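Local coordinates for putative potassium transport protein (Staphylococcus aureus 08BA02176, PDB 4XTT) that probably serves as the cytoplasmic regulatory subunit of a Ktr potassium transporter, its RCK_C domain binding the second messenger c-di-AMP, at residues A[41-46]-A[70-75]; A[25-30]-A[63-68]. All coordinates share one frame; numbering follows the deposited sequence.

Contact 1: A[41-46]-A[70-75]; sequences GINIIA and IMIGHD. With 2BA ((2R,3R,3aS,5R,7aR,9R,10R,10aS,12R,14aR)-2,9-bis(6-amino-9H-purin-9-yl)octahydro-2H,7H-difuro[3,2-d:3',2'-j][1,3,7,9,2,8 ]tetraoxadiphosphacyclododecine-3,5,10,12-tetrol 5,12-dioxide), chain C.
One adenine of c-di-AMP meets strand 43-46 with the edge that carries N11 and N61. Ile44 N donates to N11 (3.0 Å), while N61 donates to Ile44 O (2.8 Å); both protein atoms lie nearly in the purine plane. CB and CG1 of Ile44 rise off one side of that plane, the Asn43 side chain off the other. The site is shared: Asp35, Arg37 and Ile44 of the second subunit also bind the ligand. The strand's other edge pairs antiparallel with Ile70-Ile72, the two being the middle strands of the RCK_C domain's four-stranded antiparallel sheet. Asn43 and Ile72 exchange two bonds (Asn43 N to Ile72 O, 168° at the hydrogen). Next, Ile70 O accepts from Ile45 N (3.0 Å) and Ile70 N donates to Ala46 O; with Ile45 in helical backbone angles, this is a classic beta bulge. The Ile45 and Ile72 side chains cross obliquely, CD1 of Ile45 touching CG2 of Ile72 (3.6 Å). A water bridges Gly41 O and His74 N. Ile42 CG2 packs on Met71 CB (3.7 Å), both side chains lying against helix 75-83. Ile45, Ile70 and Ile72 touch Ile17 of strand 15-21, and Ile72 also meets Ile55 of the second subunit.

Contact 2: A[25-30]-A[63-68]; sequences KMAGQS and LEIGDI
Leu63 is gripped at both ends of its backbone by the turn at Met26-Gln29. Leu63 O accepts a hydrogen bond from Gly28 N (2.8 Å, 162° at the hydrogen), in its carbonyl plane, and Leu63 N donates to Gln29 O (2.7 Å) from above the carbonyl plane. CG of Leu63 stands beside its own N (chi1 -60°), against Gln29 O; the Leu63 and Met26 side chains cross obliquely, Leu63 CD1 on Met26 CG (3.6 Å). Further out, Ala27 CB approaches Ile65 CG1 (4.0 Å). This is a loop-loop contact of the RCK_C domain: apart from Ile68, which starts strand 68-72, both segments are loop. Each contains a type II beta turn, Met26-Gln29 and Glu64-Asp67, with Gly28 and Gly66 third, in the positive phi that this turn requires, and Ala27 and Ile65 second. Gln29 NE2 curls back to Lys25 O in a bent hydrogen bond (2.6 Å, 130° at the hydrogen), on a lone pair in the carbonyl plane. Asp67 OD2 accepts from Glu64 N (2.7 Å) and forms a salt bridge with Arg49, which would probably favour the ionised carboxylate. Behind them, Leu63 rests on Ile47 of strand 43-49, and Met26 on Ile85, the C-terminal residue.

From the N terminus the chain runs through helix 3-11 and strand 15-21 and enters the loop whose segment 25-30 supplies the first half of contact 2. Helix 36-40 follows, then 41-46, the ligand-binding half of contact 1. Strand 43-49 turns back into strand 52-55, and the loop beyond reaches 63-68, closing contact 2 across 32 intervening residues. Almost at once strand 68-72 brings in 70-75, closing contact 1 across 23. The two closures cross, since their segments alternate, and their centres lie 16 Å apart. Contact 1 pairs the two middle strands of the sheet, while contact 2 joins two loops, one of them leading straight into strand 68-72.

Contact 1: A[41-46]-A[70-75]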
# COMPACT_ATOMS: atom_id res chain seq x y z
N GLY A 41 1.23 -4.44 -10.29
CA GLY A 41 2.21 -4.46 -9.23
C GLY A 41 2.18 -3.18 -8.42
O GLY A 41 3.11 -2.89 -7.67
N ILE A 42 1.09 -2.42 -8.58
CA ILE A 42 0.94 -1.14 -7.90
C ILE A 42 0.21 -1.34 -6.58
O ILE A 42 -0.74 -2.13 -6.51
CB ILE A 42 0.16 -0.13 -8.77
CG1 ILE A 42 0.88 0.08 -10.11
CG2 ILE A 42 -0.01 1.20 -8.06
CD1 ILE A 42 0.18 1.07 -11.01
N ASN A 43 0.64 -0.63 -5.55
CA ASN A 43 -0.04 -0.66 -4.27
C ASN A 43 -0.78 0.64 -4.01
O ASN A 43 -0.21 1.73 -4.12
CB ASN A 43 0.96 -0.93 -3.15
CG ASN A 43 0.30 -1.02 -1.78
OD1 ASN A 43 -0.83 -1.49 -1.65
ND2 ASN A 43 1.02 -0.59 -0.75
N ILE A 44 -2.07 0.53 -3.71
CA ILE A 44 -2.86 1.69 -3.33
C ILE A 44 -2.91 1.77 -1.81
O ILE A 44 -3.52 0.92 -1.15
CB ILE A 44 -4.28 1.62 -3.92
CG1 ILE A 44 -4.19 1.55 -5.45
CG2 ILE A 44 -5.13 2.78 -3.43
CD1 ILE A 44 -5.50 1.76 -6.14
N ILE A 45 -2.24 2.78 -1.26
CA ILE A 45 -2.07 2.96 0.18
C ILE A 45 -3.35 3.51 0.79
O ILE A 45 -3.75 3.14 1.90
CB ILE A 45 -0.88 3.90 0.50
CG1 ILE A 45 0.39 3.37 -0.17
CG2 ILE A 45 -0.67 4.03 1.99
CD1 ILE A 45 1.59 4.28 -0.01
N ALA A 46 -3.98 4.44 0.07
CA ALA A 46 -5.17 5.12 0.54
C ALA A 46 -5.93 5.78 -0.61
O ALA A 46 -5.41 5.89 -1.73
CB ALA A 46 -4.81 6.17 1.59
N ILE A 70 -3.98 7.12 -4.00
CA ILE A 70 -2.58 7.36 -3.67
C ILE A 70 -1.80 6.07 -3.91
O ILE A 70 -1.94 5.08 -3.19
CB ILE A 70 -2.43 7.84 -2.22
CG1 ILE A 70 -3.39 9.00 -1.95
CG2 ILE A 70 -1.00 8.26 -1.95
CD1 ILE A 70 -3.30 9.56 -0.55
N MET A 71 -0.96 6.09 -4.94
CA MET A 71 -0.34 4.86 -5.41
C MET A 71 1.16 4.87 -5.20
O MET A 71 1.81 5.91 -5.29
CB MET A 71 -0.64 4.64 -6.89
CG MET A 71 -2.10 4.74 -7.25
SD MET A 71 -2.32 4.59 -9.03
CE MET A 71 -1.15 5.83 -9.58
N ILE A 72 1.70 3.68 -4.97
CA ILE A 72 3.13 3.53 -4.81
C ILE A 72 3.58 2.29 -5.58
O ILE A 72 2.94 1.24 -5.52
CB ILE A 72 3.50 3.47 -3.31
CG1 ILE A 72 5.01 3.49 -3.11
CG2 ILE A 72 2.88 2.24 -2.64
CD1 ILE A 72 5.37 3.63 -1.65
N GLY A 73 4.66 2.43 -6.34
CA GLY A 73 5.17 1.35 -7.18
C GLY A 73 6.26 1.81 -8.12
O GLY A 73 6.72 2.96 -8.06
N HIS A 74 6.70 0.91 -8.99
CA HIS A 74 7.73 1.21 -9.98
C HIS A 74 7.18 2.18 -11.02
O HIS A 74 6.01 2.09 -11.39
CB HIS A 74 8.22 -0.08 -10.63
CG HIS A 74 9.49 0.07 -11.41
ND1 HIS A 74 9.52 0.57 -12.70
CD2 HIS A 74 10.77 -0.22 -11.10
CE1 HIS A 74 10.76 0.59 -13.14
NE2 HIS A 74 11.55 0.12 -12.19
N ASP A 75 8.03 3.08 -11.52
CA ASP A 75 7.58 4.12 -12.45
C ASP A 75 6.99 3.56 -13.73
O ASP A 75 6.03 4.10 -14.27
CB ASP A 75 8.73 5.05 -12.82
CG ASP A 75 9.09 6.01 -11.72
OD1 ASP A 75 8.31 6.12 -10.75
OD2 ASP A 75 10.16 6.65 -11.84
P 2BA C . -3.71 -9.45 -4.99
O1P 2BA C . -2.65 -8.43 -5.18
O2P 2BA C . -3.26 -10.69 -5.71
O5' 2BA C . -3.82 -9.80 -3.43
C5' 2BA C . -4.78 -10.77 -2.99
C4' 2BA C . -4.87 -10.75 -1.52
O4' 2BA C . -3.52 -10.79 -0.87
C3' 2BA C . -5.48 -9.49 -1.09
O3' 2BA C . -6.92 -9.66 -0.99
C2' 2BA C . -4.94 -9.23 0.23
O2' 2BA C . -5.73 -9.89 1.25
C1' 2BA C . -3.56 -9.77 0.20
N9 2BA C . -2.66 -8.76 -0.11
C8 2BA C . -2.16 -8.79 -1.21
N7 2BA C . -1.30 -7.73 -1.34
C5 2BA C . -1.47 -7.10 0.02
C6 2BA C . -1.00 -6.02 0.74
N6 2BA C . -0.07 -5.17 0.14
N1 2BA C . -1.39 -5.76 2.00
C2 2BA C . -2.26 -6.54 2.60
N3 2BA C . -2.77 -7.59 1.99
C4 2BA C . -2.42 -7.92 0.73
P1 2BA C . -7.81 -8.40 -1.46
O1P1 2BA C . -7.47 -7.29 -0.52
O2P1 2BA C . -9.25 -8.76 -1.26
O5'1 2BA C . -7.59 -7.83 -2.94
C5'1 2BA C . -7.74 -8.67 -4.07
C4'1 2BA C . -7.18 -7.95 -5.24
O4'1 2BA C . -7.72 -6.56 -5.30
C3'1 2BA C . -5.72 -7.80 -5.09
O3'1 2BA C . -5.02 -8.90 -5.72
C2'1 2BA C . -5.39 -6.55 -5.77
O2'1 2BA C . -5.18 -6.83 -7.17
C1'1 2BA C . -6.56 -5.68 -5.59
N91 2BA C . -6.35 -4.78 -4.53
C81 2BA C . -7.01 -4.90 -3.51
N71 2BA C . -6.68 -3.95 -2.57
C51 2BA C . -5.63 -3.24 -3.38
C61 2BA C . -4.77 -2.14 -3.22
N61 2BA C . -4.78 -1.40 -2.00
N11 2BA C . -3.93 -1.76 -4.16
C21 2BA C . -3.86 -2.40 -5.32
N31 2BA C . -4.63 -3.46 -5.59
C41 2BA C . -5.52 -3.92 -4.67
O HOH W 1 4.99 -1.47 -9.13

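Contact 2: A[25-30]-A[63-68]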
# COMPACT_ATOMS: atom_id res chain seq x y z
N LYS A 25 -14.59 7.07 -16.54
CA LYS A 25 -14.14 5.78 -17.03
C LYS A 25 -13.81 4.85 -15.87
O LYS A 25 -14.16 3.67 -15.89
CB LYS A 25 -12.91 5.96 -17.92
CG LYS A 25 -12.24 4.67 -18.33
CD LYS A 25 -10.91 4.93 -19.01
CE LYS A 25 -10.23 3.63 -19.40
NZ LYS A 25 -10.15 2.70 -18.24
N MET A 26 -13.18 5.40 -14.84
CA MET A 26 -12.69 4.61 -13.73
C MET A 26 -13.68 4.64 -12.56
O MET A 26 -13.71 3.73 -11.73
CB MET A 26 -11.30 5.12 -13.32
CG MET A 26 -10.95 5.09 -11.85
SD MET A 26 -9.18 5.43 -11.62
CE MET A 26 -8.93 6.71 -12.84
N ALA A 27 -14.52 5.67 -12.53
CA ALA A 27 -15.60 5.77 -11.55
C ALA A 27 -16.69 4.75 -11.86
O ALA A 27 -17.00 4.50 -13.03
CB ALA A 27 -16.17 7.17 -11.51
N GLY A 28 -17.25 4.14 -10.82
CA GLY A 28 -18.24 3.09 -11.02
C GLY A 28 -17.58 1.73 -10.96
O GLY A 28 -18.25 0.71 -10.87
N GLN A 29 -16.25 1.73 -11.05
CA GLN A 29 -15.49 0.49 -10.96
C GLN A 29 -14.80 0.39 -9.60
O GLN A 29 -14.54 1.40 -8.95
CB GLN A 29 -14.46 0.42 -12.08
CG GLN A 29 -15.04 0.41 -13.48
CD GLN A 29 -13.99 0.18 -14.54
OE1 GLN A 29 -13.61 -0.96 -14.82
NE2 GLN A 29 -13.49 1.27 -15.12
N SER A 30 -14.49 -0.83 -9.19
CA SER A 30 -13.78 -1.07 -7.94
C SER A 30 -12.32 -1.38 -8.23
O SER A 30 -11.97 -1.67 -9.37
CB SER A 30 -14.40 -2.23 -7.17
OG SER A 30 -14.27 -3.42 -7.91
N LEU A 63 -15.39 3.07 -7.04
CA LEU A 63 -14.69 4.34 -6.98
C LEU A 63 -15.64 5.44 -7.44
O LEU A 63 -16.29 5.32 -8.48
CB LEU A 63 -13.44 4.33 -7.86
CG LEU A 63 -12.34 3.31 -7.57
CD1 LEU A 63 -11.28 3.39 -8.65
CD2 LEU A 63 -11.71 3.53 -6.19
N GLU A 64 -15.71 6.51 -6.66
CA GLU A 64 -16.58 7.63 -6.99
C GLU A 64 -15.78 8.72 -7.67
O GLU A 64 -14.55 8.72 -7.62
CB GLU A 64 -17.26 8.16 -5.72
CG GLU A 64 -17.99 7.08 -4.94
CD GLU A 64 -18.67 7.60 -3.69
OE1 GLU A 64 -18.25 8.66 -3.19
OE2 GLU A 64 -19.63 6.94 -3.22
N ILE A 65 -16.49 9.64 -8.31
CA ILE A 65 -15.85 10.73 -9.02
C ILE A 65 -15.10 11.63 -8.03
O ILE A 65 -15.62 11.98 -6.97
CB ILE A 65 -16.88 11.56 -9.82
CG1 ILE A 65 -17.92 10.64 -10.47
CG2 ILE A 65 -16.19 12.41 -10.86
CD1 ILE A 65 -19.23 10.51 -9.69
N GLY A 66 -13.87 11.99 -8.38
CA GLY A 66 -13.07 12.86 -7.54
C GLY A 66 -12.20 12.13 -6.54
O GLY A 66 -11.39 12.76 -5.86
N ASP A 67 -12.38 10.82 -6.44
CA ASP A 67 -11.53 10.00 -5.58
C ASP A 67 -10.09 10.04 -6.06
O ASP A 67 -9.80 9.81 -7.24
CB ASP A 67 -12.01 8.55 -5.55
CG ASP A 67 -13.17 8.34 -4.61
OD1 ASP A 67 -13.35 9.16 -3.69
OD2 ASP A 67 -13.91 7.35 -4.81
N ILE A 68 -9.19 10.36 -5.15
CA ILE A 68 -7.78 10.42 -5.46
C ILE A 68 -7.07 9.16 -4.95
O ILE A 68 -6.93 8.97 -3.74
CB ILE A 68 -7.12 11.68 -4.87
CG1 ILE A 68 -7.79 12.93 -5.46
CG2 ILE A 68 -5.63 11.70 -5.17
CD1 ILE A 68 -7.35 14.22 -4.82